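Local coordinates for Sts-2 protein (Mus musculus, PDB 3D4I), which shows acid-dependent phosphatase activity in this 2H-phosphatase (PGM) domain and, as a whole protein, probably interferes with CBL-mediated down-regulation of receptor-type tyrosine kinases, at residues A[8-12]-A[238-243]; A[11-17]-A[197-203]; A[74-78]-A[233-237]; A[89-94]-A[116-120]; A[203-207]-A[227-231]. The contacts are given in a common frame with arbitrary orientation. Where two conformers were deposited one is given. Numbering follows the deposited sequence.

In the fold
Four of the five contacts involve strands of one mixed sheet. Interaction 2, nearest the centre of the chain, pairs its parallel inner strands through buried backbone bonds and apolar side chains. Interaction 1 adds an antiparallel strand to the same strand 11-16 and becomes water-bridged and charged at its outer end. Interaction 4, only partly buried, joins the edge strand 119-121 to 89-94. Interaction 3 sets helix 69-85 against the start of strand 236-241, while interaction 5 joins the ends of two helices and shares Ser203 with interaction 2. Interaction 3 is mainly apolar, whereas interaction 5 mixes apolar packing with a bridging water; both reach the second subunit and touch through Leu206.

Interaction 1: A[8-12]-A[238-243]; sequences SRRGI and FCEENR
Strand 236-241 joins strand 11-16 antiparallel, extending the parallel strands of the mixed sheet toward 248-251, with extended backbones and Cys239 opposite Ile12, Glu240 opposite Gly11, Glu241 near Arg10. Phe238, in the t rotamer, brings CD1 to 3.3 Å from Ile12 O and CE1 to 3.9 Å from Gly11 CA; a CB on Gly11 would clash with this ring. Cys239 and Ile12 form a hydrogen-bonded pair, Cys239 N to Ile12 O and Ile12 N to Cys239 O both 2.9 Å. Glu240 and Gly11 form the next, non-hydrogen-bonded pair (CA-CA 4.5 Å), and a water links Glu240 O to Arg9 NH1, weakly at the latter. Glu241 N bonds Arg10 O at 2.9 Å, and a second water joins Glu241 O (2.7 Å) to Arg10 N (3.0 Å). Asn242 CB lies 3.6 Å from Arg9 NH1. Arg243 NH2 forms a salt bridge with Glu241 OE1 (2.6 Å). Direct pairing thus yields to water bridges and charges toward the Arg9 and Asn242 end.

Interaction 2: A[11-17]-A[197-203]; sequences GILVIRH and TLIVSHS. Unlike the reference sequence in segment 11-17: Ile15 (reference Val).
This is the parallel pairing of two inner strands of the phosphatase sheet, close to the centre of the chain, with strand 236-241 beyond 11-16 and strand 89-94 beyond 196-201. The strand axes approach to 4.7 Å at a crossing angle of -22°. Ile12 faces Thr197, and the register continues through Leu13-Leu198, Val14-Ile199, Ile15-Val200 and Arg16-Ser201, with CA-CA distances of 4.6 to 5.2 Å. Odd residues of 11-17 make the backbone bonds: Thr197 N to Gly11 O, Ile199 N to Leu13 O, Ile15 N to Ile199 O and Ser201 N to Ile15 O at 2.9 Å, Leu13 N to Thr197 O and His17 N to Ser201 O at 3.0 Å. On one face, where Ile12 and Ile199 also meet helix 172-187, Ile12 CG2 meets Ile199 CG1 at 3.9 Å and Val14 CG2 meets Ile199 CB at 4.0 Å. On the other, Leu13 CD2 touches Leu198 CD2 at 4.0 Å and Ile15 CD1 reaches the same Leu198 CD2 at 4.2 Å.

Past the last pair, His17 (chi1 p) and His202 (chi1 m) come together, His17 CD2 lying 4.0 Å from His202 ND1; His202 NE2 bonds Ser95. Arg16 NE donates to Ser203 OG at 2.8 Å. As in other histidine phosphatases, whose Arg-His-Gly motif lies at the C-terminal end of the first strand, this hydrogen-bonded pairing with its apolar faces probably brings the two active-site histidines together.

Interaction 3: A[74-78]-A[233-237]; sequences QARLA and SLGMC
Helix 69-85 presents one turn to the loop that leads into strand 236-241, and Leu234 fills most of the gap between them. Its backbone is left-handed (phi 58°, psi 18°), which turns the CA-to-CB bond toward the helix, and chi1 and chi2 are both m. From there Leu234 CD1 rests 3.6 Å from Ala78 CB, Leu234 CD2 lies 3.8 Å from Gln74 CB and 4.4 Å from Ala75 CB, and Leu234 CG is 3.6 Å from Gln74 O, whose backbone bond to Ala78 N (3.0 Å) is that of a regular helix. Small residues one turn of helix apart let the leucine approach so closely. Met236, in the conformer given, is mtt, an extended side chain that carries CE to 4.1 Å from Ala78 CB.

At the polar end, Gln74 (chi1 m, chi2 t) places OE1 3.1 Å from Ser233 CB, but its amide is committed to Glu19 N and His260 NE2. Ser233 O accepts a bond from Asn263 of the second subunit, so the contact is part of that interface. Packing of a helix on the sheet and the loop entering it, Leu234 and Met236 also lying against Ile15, is typical of a three-layer alpha/beta/alpha fold such as that of the histidine phosphatases.

Interaction 4: A[89-94]-A[116-120]; sequences VTAVFA and KLKIR
Leu117, Val92 and Ile119 form the apolar centre of this beta-alpha-beta crossover, in which strand 89-94 leads through helix 98-111 to the parallel edge strand 119-121. Leu117 (mt) places CD1 4.0 Å from Val89 CG1 and 4.3 Å from Val92 CG1. Val92 CG2 meets Ile119 CG1 at 4.2 Å, and Ala94 CB touches Ile119 CG2 at 3.8 Å. Leu108 of the connecting helix covers Val92, Leu117 and Ile119.

The two segments run 30° apart end to end. Their firm bridge pairs Phe93 with Arg120 (CA-CA 4.5 Å): Arg120 N donates to Val92 O and Ala94 N donates to Arg120 O, both at 2.9 Å. Earlier in the segments the backbones diverge, and a water fills the gap, bound to Val92 N (3.1 Å) and Lys118 O (2.6 Å).

At the polar edge, on the opposite face from Val92, Arg120 has the most surface buried by the contact. Its guanidinium has a long, weak ion pair with Asp154, and NH1 lies 3.9 Å from Ala91 CB. With chi1 m on both residues, the aliphatic part of Arg120 lies across the Phe93 ring in a CH-pi contact, CD 4.0 Å from the centroid and 26° off the ring normal.

Interaction 5: A[203-207]-A[227-231]; sequences SSALD and LVRKI
Ile231, Ser203 and Val228 bury the most surface where the turn after strand 196-201 meets the end of helix 221-229. Ile231 (mt) extends CD1 to 3.2 Å from Ser203 O and 3.7 Å from Leu206 CB. Ser203, with chi1 m, sits 5.3 Å CA to CA from Val228; its CB is 3.3 Å from Val228 O and its OG 3.7 Å from Ile231 CB. Val228 (chi1 m) turns CG1 against Ser204 CA at 3.7 Å and Asp207 CB at 4.2 Å.

The first segment turns into helix 205-208 (Leu206 N to Ser203 O and Asp207 N to Ser204 O, each 3.2 Å); the second leaves helix 221-229, Ile231 being extended (psi 126°). A water lies 2.8 Å from Ser203 OG, 2.9 Å from Val228 O and 2.8 Å from Ile231 O. The same Ser203 OG accepts from Arg16 NE. Away from it, Ser204 OG bonds Glu127 and Asp207 forms a salt bridge with Arg219. Phe266 of the second subunit packs on Leu206 and Ile231. Segment 203-207 follows His202, so the contact lies beside the C-terminal strand ends where histidine phosphatases carry their active site, and joins helices 205-208 and 221-229 of the alpha/beta fold.

Interaction 1: A[8-12]-A[238-243]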
# COMPACT_ATOMS: atom_id res chain seq x y z
N SER A 8 16.51 6.44 -29.48
CA SER A 8 15.55 5.91 -28.50
C SER A 8 14.83 4.70 -29.08
O SER A 8 14.69 4.58 -30.31
CB SER A 8 14.56 7.01 -28.07
OG SER A 8 14.04 7.67 -29.21
N ARG A 9 14.40 3.79 -28.21
CA ARG A 9 13.80 2.54 -28.66
C ARG A 9 12.37 2.44 -28.17
O ARG A 9 12.07 2.78 -27.01
CB ARG A 9 14.61 1.34 -28.16
CG ARG A 9 15.92 1.15 -28.91
CD ARG A 9 16.85 0.18 -28.20
NE ARG A 9 18.14 0.13 -28.90
CZ ARG A 9 18.62 -0.94 -29.54
NH1 ARG A 9 17.95 -2.09 -29.56
NH2 ARG A 9 19.80 -0.87 -30.15
N ARG A 10 11.50 2.00 -29.06
CA ARG A 10 10.13 1.66 -28.72
C ARG A 10 10.08 0.61 -27.61
O ARG A 10 10.80 -0.40 -27.66
CB ARG A 10 9.41 1.14 -29.96
CG ARG A 10 7.94 1.40 -29.90
CD ARG A 10 7.24 0.88 -31.10
NE ARG A 10 5.81 1.00 -30.86
CZ ARG A 10 4.86 0.52 -31.66
NH1 ARG A 10 5.19 -0.13 -32.77
NH2 ARG A 10 3.58 0.70 -31.33
N GLY A 11 9.21 0.81 -26.62
CA GLY A 11 9.08 -0.15 -25.52
C GLY A 11 7.65 -0.65 -25.32
O GLY A 11 6.68 0.07 -25.61
N ILE A 12 7.54 -1.88 -24.83
CA ILE A 12 6.25 -2.47 -24.44
C ILE A 12 6.44 -2.97 -23.01
O ILE A 12 7.31 -3.80 -22.75
CB ILE A 12 5.84 -3.63 -25.36
CG1 ILE A 12 5.28 -3.10 -26.69
CG2 ILE A 12 4.80 -4.58 -24.67
CD1 ILE A 12 3.82 -2.73 -26.61
N PHE A 238 9.36 -6.20 -19.60
CA PHE A 238 9.64 -5.08 -20.52
C PHE A 238 10.35 -5.58 -21.79
O PHE A 238 11.37 -6.30 -21.70
CB PHE A 238 10.51 -4.05 -19.79
CG PHE A 238 10.70 -2.75 -20.52
CD1 PHE A 238 9.62 -2.10 -21.11
CD2 PHE A 238 11.95 -2.15 -20.58
CE1 PHE A 238 9.78 -0.88 -21.79
CE2 PHE A 238 12.14 -0.93 -21.24
CZ PHE A 238 11.04 -0.29 -21.85
N CYS A 239 9.82 -5.22 -22.96
CA CYS A 239 10.51 -5.53 -24.24
C CYS A 239 10.82 -4.25 -24.98
O CYS A 239 9.99 -3.35 -24.99
CB CYS A 239 9.65 -6.41 -25.12
SG CYS A 239 9.28 -7.99 -24.35
N GLU A 240 12.02 -4.17 -25.59
CA GLU A 240 12.35 -3.04 -26.46
C GLU A 240 12.65 -3.48 -27.89
O GLU A 240 13.22 -4.54 -28.10
CB GLU A 240 13.56 -2.28 -25.93
CG GLU A 240 13.29 -1.46 -24.70
CD GLU A 240 14.47 -0.61 -24.31
OE1 GLU A 240 15.61 -1.07 -24.52
OE2 GLU A 240 14.27 0.51 -23.81
N GLU A 241 12.26 -2.63 -28.84
CA GLU A 241 12.45 -2.89 -30.26
C GLU A 241 13.72 -2.23 -30.80
O GLU A 241 13.94 -1.03 -30.59
CB GLU A 241 11.24 -2.38 -31.05
CG GLU A 241 11.21 -2.77 -32.54
CD GLU A 241 10.26 -1.91 -33.33
OE1 GLU A 241 10.28 -0.68 -33.12
OE2 GLU A 241 9.49 -2.45 -34.16
N ASN A 242 14.55 -3.02 -31.48
CA ASN A 242 15.61 -2.47 -32.34
C ASN A 242 14.97 -2.01 -33.66
O ASN A 242 14.44 -2.83 -34.41
CB ASN A 242 16.68 -3.55 -32.59
CG ASN A 242 17.86 -3.04 -33.41
OD1 ASN A 242 17.70 -2.23 -34.33
ND2 ASN A 242 19.06 -3.54 -33.10
N ARG A 243 15.01 -0.70 -33.92
CA ARG A 243 14.37 -0.11 -35.11
C ARG A 243 15.06 -0.51 -36.43
O ARG A 243 14.42 -0.48 -37.50
CB ARG A 243 14.25 1.41 -34.97
CG ARG A 243 13.98 2.25 -36.25
CD ARG A 243 12.53 2.19 -36.79
NE ARG A 243 11.51 2.26 -35.74
CZ ARG A 243 10.65 1.28 -35.45
NH1 ARG A 243 10.65 0.14 -36.15
NH2 ARG A 243 9.78 1.45 -34.47
O HOH W 1 16.21 -4.01 -28.41
O HOH W 2 12.67 1.13 -31.69

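Interaction 2: A[11-17]-A[197-203]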
# COMPACT_ATOMS: atom_id res chain seq x y z
N GLY A 11 9.21 0.81 -26.62
CA GLY A 11 9.08 -0.15 -25.52
C GLY A 11 7.65 -0.65 -25.32
O GLY A 11 6.68 0.07 -25.61
N ILE A 12 7.54 -1.88 -24.83
CA ILE A 12 6.25 -2.47 -24.44
C ILE A 12 6.44 -2.97 -23.01
O ILE A 12 7.31 -3.80 -22.75
CB ILE A 12 5.84 -3.63 -25.36
CG1 ILE A 12 5.28 -3.10 -26.69
CG2 ILE A 12 4.80 -4.58 -24.67
CD1 ILE A 12 3.82 -2.73 -26.61
N LEU A 13 5.64 -2.43 -22.08
CA LEU A 13 5.80 -2.72 -20.66
C LEU A 13 4.50 -3.35 -20.19
O LEU A 13 3.46 -2.69 -20.12
CB LEU A 13 6.11 -1.44 -19.86
CG LEU A 13 6.32 -1.61 -18.34
CD1 LEU A 13 7.50 -2.54 -18.03
CD2 LEU A 13 6.53 -0.22 -17.72
N VAL A 14 4.58 -4.65 -19.92
CA VAL A 14 3.41 -5.42 -19.56
C VAL A 14 3.41 -5.44 -18.05
O VAL A 14 4.44 -5.74 -17.44
CB VAL A 14 3.47 -6.86 -20.09
CG1 VAL A 14 2.17 -7.60 -19.72
CG2 VAL A 14 3.64 -6.85 -21.64
N ILE A 15 2.26 -5.08 -17.49
CA ILE A 15 2.10 -4.80 -16.07
C ILE A 15 0.88 -5.56 -15.54
O ILE A 15 -0.24 -5.41 -16.06
CB ILE A 15 1.89 -3.27 -15.83
CG1 ILE A 15 3.09 -2.47 -16.39
CG2 ILE A 15 1.78 -2.94 -14.31
CD1 ILE A 15 2.90 -0.98 -16.40
N ARG A 16 1.09 -6.33 -14.46
CA ARG A 16 -0.01 -7.01 -13.80
C ARG A 16 -0.81 -6.04 -12.92
O ARG A 16 -0.25 -5.12 -12.29
CB ARG A 16 0.48 -8.21 -12.97
CG ARG A 16 -0.67 -9.16 -12.56
CD ARG A 16 -0.36 -9.67 -11.13
NE ARG A 16 -1.26 -10.71 -10.61
CZ ARG A 16 -2.06 -10.55 -9.56
NH1 ARG A 16 -2.12 -9.36 -8.89
NH2 ARG A 16 -2.80 -11.59 -9.19
N HIS A 17 -2.12 -6.23 -12.89
CA HIS A 17 -2.98 -5.40 -12.07
C HIS A 17 -2.57 -5.49 -10.59
O HIS A 17 -1.92 -6.44 -10.16
CB HIS A 17 -4.45 -5.84 -12.26
CG HIS A 17 -4.71 -7.28 -11.92
ND1 HIS A 17 -4.77 -7.74 -10.62
CD2 HIS A 17 -4.93 -8.36 -12.71
CE1 HIS A 17 -5.01 -9.04 -10.63
NE2 HIS A 17 -5.11 -9.44 -11.89
N THR A 197 4.67 1.85 -24.58
CA THR A 197 3.26 1.50 -24.49
C THR A 197 3.03 0.60 -23.27
O THR A 197 3.70 -0.42 -23.11
CB THR A 197 2.80 0.75 -25.76
OG1 THR A 197 2.93 1.63 -26.89
CG2 THR A 197 1.33 0.29 -25.63
N LEU A 198 2.06 0.96 -22.44
CA LEU A 198 1.71 0.09 -21.29
C LEU A 198 0.64 -0.91 -21.68
O LEU A 198 -0.32 -0.56 -22.36
CB LEU A 198 1.27 0.94 -20.10
CG LEU A 198 2.12 2.16 -19.66
CD1 LEU A 198 1.53 2.79 -18.39
CD2 LEU A 198 3.56 1.80 -19.41
N ILE A 199 0.82 -2.16 -21.26
CA ILE A 199 -0.14 -3.22 -21.47
C ILE A 199 -0.53 -3.67 -20.05
O ILE A 199 0.20 -4.40 -19.40
CB ILE A 199 0.48 -4.44 -22.25
CG1 ILE A 199 1.06 -4.01 -23.63
CG2 ILE A 199 -0.53 -5.59 -22.39
CD1 ILE A 199 0.09 -3.38 -24.59
N VAL A 200 -1.68 -3.19 -19.57
CA VAL A 200 -2.06 -3.42 -18.18
C VAL A 200 -3.06 -4.57 -18.16
O VAL A 200 -4.19 -4.43 -18.66
CB VAL A 200 -2.71 -2.18 -17.55
CG1 VAL A 200 -3.04 -2.46 -16.05
CG2 VAL A 200 -1.78 -0.95 -17.69
N SER A 201 -2.63 -5.69 -17.61
CA SER A 201 -3.34 -6.95 -17.85
C SER A 201 -3.14 -7.89 -16.67
O SER A 201 -3.00 -7.43 -15.52
CB SER A 201 -2.85 -7.55 -19.19
OG SER A 201 -3.58 -8.72 -19.55
N HIS A 202 -3.10 -9.19 -16.97
CA HIS A 202 -3.15 -10.28 -16.02
C HIS A 202 -1.79 -10.94 -15.95
O HIS A 202 -0.95 -10.69 -16.80
CB HIS A 202 -4.19 -11.31 -16.49
CG HIS A 202 -5.55 -10.70 -16.69
ND1 HIS A 202 -6.47 -10.59 -15.67
CD2 HIS A 202 -6.11 -10.10 -17.77
CE1 HIS A 202 -7.56 -9.98 -16.13
NE2 HIS A 202 -7.35 -9.66 -17.39
N SER A 203 -1.56 -11.78 -14.94
CA SER A 203 -0.27 -12.46 -14.80
C SER A 203 0.07 -13.23 -16.08
O SER A 203 1.19 -13.19 -16.55
CB SER A 203 -0.30 -13.41 -13.61
OG SER A 203 -0.31 -12.67 -12.39
O HOH W 3 -3.58 -11.77 -12.78

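Interaction 3: A[74-78]-A[233-237]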
# COMPACT_ATOMS: atom_id res chain seq x y z
N GLN A 74 -0.46 0.10 -4.64
CA GLN A 74 0.58 -0.49 -5.47
C GLN A 74 0.61 0.16 -6.86
O GLN A 74 1.68 0.49 -7.36
CB GLN A 74 0.39 -2.01 -5.60
CG GLN A 74 0.43 -2.74 -4.24
CD GLN A 74 -0.15 -4.13 -4.34
OE1 GLN A 74 -0.98 -4.41 -5.21
NE2 GLN A 74 0.31 -5.02 -3.48
N ALA A 75 -0.56 0.38 -7.45
CA ALA A 75 -0.67 0.96 -8.79
C ALA A 75 -0.15 2.39 -8.81
O ALA A 75 0.64 2.77 -9.69
CB ALA A 75 -2.16 0.91 -9.27
N ARG A 76 -0.54 3.17 -7.81
CA ARG A 76 -0.06 4.55 -7.68
C ARG A 76 1.45 4.63 -7.44
O ARG A 76 2.13 5.53 -7.99
CB ARG A 76 -0.85 5.31 -6.60
CG ARG A 76 -2.36 5.56 -6.91
CD ARG A 76 -3.01 6.45 -5.81
NE ARG A 76 -4.38 6.91 -6.15
CZ ARG A 76 -5.38 7.13 -5.29
NH1 ARG A 76 -5.23 6.91 -3.98
NH2 ARG A 76 -6.55 7.59 -5.74
N LEU A 77 1.97 3.73 -6.62
CA LEU A 77 3.42 3.70 -6.33
C LEU A 77 4.24 3.41 -7.60
O LEU A 77 5.25 4.07 -7.87
CB LEU A 77 3.73 2.66 -5.24
CG LEU A 77 5.10 2.76 -4.54
CD1 LEU A 77 5.13 4.00 -3.62
CD2 LEU A 77 5.34 1.49 -3.76
N ALA A 78 3.80 2.42 -8.35
CA ALA A 78 4.36 2.14 -9.69
C ALA A 78 4.29 3.34 -10.66
O ALA A 78 5.27 3.63 -11.34
CB ALA A 78 3.67 0.92 -10.31
N SER A 233 1.59 -8.54 -7.70
CA SER A 233 0.85 -7.36 -8.11
C SER A 233 1.82 -6.31 -8.64
O SER A 233 2.91 -6.13 -8.10
CB SER A 233 0.06 -6.80 -6.93
OG SER A 233 -0.96 -7.72 -6.60
N LEU A 234 1.41 -5.63 -9.71
CA LEU A 234 2.26 -4.69 -10.44
C LEU A 234 3.56 -5.31 -10.98
O LEU A 234 4.49 -4.59 -11.32
CB LEU A 234 2.54 -3.41 -9.59
CG LEU A 234 1.44 -2.33 -9.65
CD1 LEU A 234 1.35 -1.75 -11.05
CD2 LEU A 234 0.10 -2.90 -9.27
N GLY A 235 3.64 -6.65 -11.06
CA GLY A 235 4.82 -7.31 -11.65
C GLY A 235 4.94 -6.87 -13.11
O GLY A 235 3.92 -6.64 -13.75
N MET A 236 6.17 -6.71 -13.61
CA MET A 236 6.36 -6.20 -14.98
C MET A 236 7.34 -7.01 -15.84
O MET A 236 8.29 -7.58 -15.31
CB MET A 236 6.86 -4.75 -14.92
CG MET A 236 5.93 -3.80 -14.21
SD MET A 236 6.66 -2.17 -14.12
CE MET A 236 5.37 -1.25 -13.28
N CYS A 237 7.07 -7.04 -17.15
CA CYS A 237 7.96 -7.62 -18.18
C CYS A 237 8.12 -6.51 -19.21
O CYS A 237 7.12 -5.97 -19.67
CB CYS A 237 7.26 -8.80 -18.89
SG CYS A 237 8.29 -9.66 -20.07

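Interaction 4: A[89-94]-A[116-120]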
# COMPACT_ATOMS: atom_id res chain seq x y z
N VAL A 89 5.94 7.69 -21.73
CA VAL A 89 4.81 6.80 -21.96
C VAL A 89 3.89 7.44 -22.99
O VAL A 89 3.45 8.58 -22.80
CB VAL A 89 4.01 6.54 -20.64
CG1 VAL A 89 2.77 5.70 -20.90
CG2 VAL A 89 4.91 5.89 -19.59
N THR A 90 3.58 6.69 -24.06
CA THR A 90 2.83 7.22 -25.20
C THR A 90 1.47 6.57 -25.44
O THR A 90 0.67 7.07 -26.23
CB THR A 90 3.66 7.08 -26.51
OG1 THR A 90 3.97 5.70 -26.73
CG2 THR A 90 4.94 7.85 -26.38
N ALA A 91 1.22 5.44 -24.81
CA ALA A 91 -0.03 4.74 -25.02
C ALA A 91 -0.26 3.74 -23.90
O ALA A 91 0.69 3.27 -23.28
CB ALA A 91 -0.05 4.04 -26.37
N VAL A 92 -1.53 3.46 -23.64
CA VAL A 92 -1.91 2.43 -22.69
C VAL A 92 -3.13 1.66 -23.11
O VAL A 92 -4.17 2.22 -23.51
CB VAL A 92 -1.86 2.86 -21.15
CG1 VAL A 92 -1.33 4.26 -20.90
CG2 VAL A 92 -3.13 2.53 -20.37
N PHE A 93 -2.94 0.35 -23.08
CA PHE A 93 -3.97 -0.61 -23.36
C PHE A 93 -4.25 -1.34 -22.06
O PHE A 93 -3.32 -1.58 -21.26
CB PHE A 93 -3.49 -1.58 -24.44
CG PHE A 93 -3.19 -0.91 -25.76
CD1 PHE A 93 -1.99 -0.24 -25.95
CD2 PHE A 93 -4.12 -0.95 -26.80
CE1 PHE A 93 -1.71 0.41 -27.18
CE2 PHE A 93 -3.84 -0.33 -28.03
CZ PHE A 93 -2.64 0.35 -28.21
N ALA A 94 -5.52 -1.67 -21.82
CA ALA A 94 -5.88 -2.44 -20.63
C ALA A 94 -6.86 -3.53 -20.98
O ALA A 94 -7.74 -3.35 -21.83
CB ALA A 94 -6.50 -1.51 -19.56
N LYS A 116 -4.23 13.33 -20.91
CA LYS A 116 -3.52 13.30 -22.18
C LYS A 116 -3.74 11.98 -22.92
O LYS A 116 -4.05 11.98 -24.10
CB LYS A 116 -2.02 13.57 -21.98
CG LYS A 116 -1.20 13.49 -23.24
CD LYS A 116 0.26 13.84 -22.98
CE LYS A 116 1.15 13.46 -24.18
NZ LYS A 116 0.86 14.25 -25.42
N LEU A 117 -3.59 10.86 -22.22
CA LEU A 117 -3.74 9.55 -22.85
C LEU A 117 -5.05 8.89 -22.47
O LEU A 117 -5.39 8.83 -21.29
CB LEU A 117 -2.58 8.64 -22.46
CG LEU A 117 -1.17 9.17 -22.71
CD1 LEU A 117 -0.10 8.19 -22.22
CD2 LEU A 117 -0.99 9.46 -24.21
N LYS A 118 -5.77 8.38 -23.47
CA LYS A 118 -6.95 7.58 -23.23
C LYS A 118 -6.59 6.11 -23.10
O LYS A 118 -5.74 5.59 -23.85
CB LYS A 118 -7.98 7.72 -24.37
CG LYS A 118 -8.31 9.14 -24.76
CD LYS A 118 -9.57 9.18 -25.62
CE LYS A 118 -9.66 10.50 -26.36
NZ LYS A 118 -9.68 11.67 -25.42
N ILE A 119 -7.27 5.43 -22.18
CA ILE A 119 -7.07 4.01 -21.98
C ILE A 119 -7.77 3.27 -23.10
O ILE A 119 -8.98 3.44 -23.29
CB ILE A 119 -7.61 3.54 -20.61
CG1 ILE A 119 -6.84 4.21 -19.46
CG2 ILE A 119 -7.57 1.99 -20.51
CD1 ILE A 119 -7.60 4.20 -18.11
N ARG A 120 -7.00 2.46 -23.83
CA ARG A 120 -7.56 1.65 -24.89
C ARG A 120 -7.92 0.28 -24.35
O ARG A 120 -7.04 -0.51 -24.02
CB ARG A 120 -6.55 1.52 -26.03
CG ARG A 120 -6.50 2.79 -26.84
CD ARG A 120 -5.13 3.06 -27.40
NE ARG A 120 -5.18 4.16 -28.36
CZ ARG A 120 -4.15 4.59 -29.07
NH1 ARG A 120 -2.96 4.01 -28.92
NH2 ARG A 120 -4.30 5.59 -29.93
O HOH W 4 -3.52 5.26 -25.19

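Interaction 5: A[203-207]-A[227-231]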
# COMPACT_ATOMS: atom_id res chain seq x y z
N SER A 203 -1.56 -11.78 -14.94
CA SER A 203 -0.27 -12.46 -14.80
C SER A 203 0.07 -13.23 -16.08
O SER A 203 1.19 -13.19 -16.55
CB SER A 203 -0.30 -13.41 -13.61
OG SER A 203 -0.31 -12.67 -12.39
N SER A 204 -0.93 -13.90 -16.64
CA SER A 204 -0.74 -14.64 -17.91
C SER A 204 -0.12 -13.81 -19.05
O SER A 204 0.66 -14.34 -19.87
CB SER A 204 -2.09 -15.18 -18.37
OG SER A 204 -3.08 -14.19 -18.28
N ALA A 205 -0.50 -12.54 -19.13
CA ALA A 205 -0.06 -11.67 -20.21
C ALA A 205 1.45 -11.39 -20.20
O ALA A 205 2.01 -11.06 -21.26
CB ALA A 205 -0.85 -10.35 -20.20
N LEU A 206 2.10 -11.46 -19.04
CA LEU A 206 3.54 -11.21 -18.99
C LEU A 206 4.29 -12.22 -19.86
O LEU A 206 5.37 -11.92 -20.36
CB LEU A 206 4.12 -11.16 -17.57
CG LEU A 206 4.05 -9.78 -16.87
CD1 LEU A 206 2.66 -9.54 -16.34
CD2 LEU A 206 5.05 -9.68 -15.74
N ASP A 207 3.69 -13.40 -20.05
CA ASP A 207 4.21 -14.42 -20.96
C ASP A 207 3.57 -14.32 -22.37
O ASP A 207 4.27 -14.20 -23.39
CB ASP A 207 4.02 -15.83 -20.38
CG ASP A 207 4.80 -16.90 -21.17
OD1 ASP A 207 6.04 -16.79 -21.24
OD2 ASP A 207 4.19 -17.85 -21.69
N LEU A 227 4.57 -20.73 -14.39
CA LEU A 227 5.27 -19.46 -14.51
C LEU A 227 4.42 -18.29 -14.04
O LEU A 227 4.91 -17.41 -13.33
CB LEU A 227 5.66 -19.23 -15.98
CG LEU A 227 6.96 -18.54 -16.40
CD1 LEU A 227 8.00 -19.58 -16.77
CD2 LEU A 227 6.69 -17.63 -17.61
N VAL A 228 3.15 -18.27 -14.45
CA VAL A 228 2.31 -17.10 -14.23
C VAL A 228 1.69 -17.04 -12.83
O VAL A 228 1.40 -15.96 -12.30
CB VAL A 228 1.33 -16.83 -15.44
CG1 VAL A 228 2.14 -16.60 -16.71
CG2 VAL A 228 0.31 -17.96 -15.63
N ARG A 229 1.58 -18.20 -12.20
CA ARG A 229 1.30 -18.30 -10.77
C ARG A 229 2.19 -17.37 -9.94
O ARG A 229 1.74 -16.78 -8.95
CB ARG A 229 1.52 -19.76 -10.36
CG ARG A 229 1.25 -20.10 -8.93
CD ARG A 229 1.57 -21.55 -8.69
NE ARG A 229 2.82 -21.77 -7.98
CZ ARG A 229 3.04 -21.40 -6.72
NH1 ARG A 229 2.09 -20.75 -6.03
NH2 ARG A 229 4.20 -21.66 -6.15
N LYS A 230 3.44 -17.21 -10.36
CA LYS A 230 4.49 -16.53 -9.59
C LYS A 230 4.57 -14.99 -9.64
O LYS A 230 5.32 -14.36 -8.89
CB LYS A 230 5.85 -17.12 -9.99
CG LYS A 230 5.97 -18.62 -9.70
CD LYS A 230 7.41 -19.06 -9.49
CE LYS A 230 7.46 -20.41 -8.78
NZ LYS A 230 8.85 -21.00 -8.73
N ILE A 231 3.80 -14.38 -10.53
CA ILE A 231 3.91 -12.95 -10.78
C ILE A 231 3.14 -12.12 -9.71
O ILE A 231 1.99 -12.36 -9.48
CB ILE A 231 3.39 -12.67 -12.22
CG1 ILE A 231 4.16 -13.56 -13.22
CG2 ILE A 231 3.53 -11.19 -12.57
CD1 ILE A 231 3.70 -13.42 -14.64
O HOH W 5 0.16 -14.31 -10.20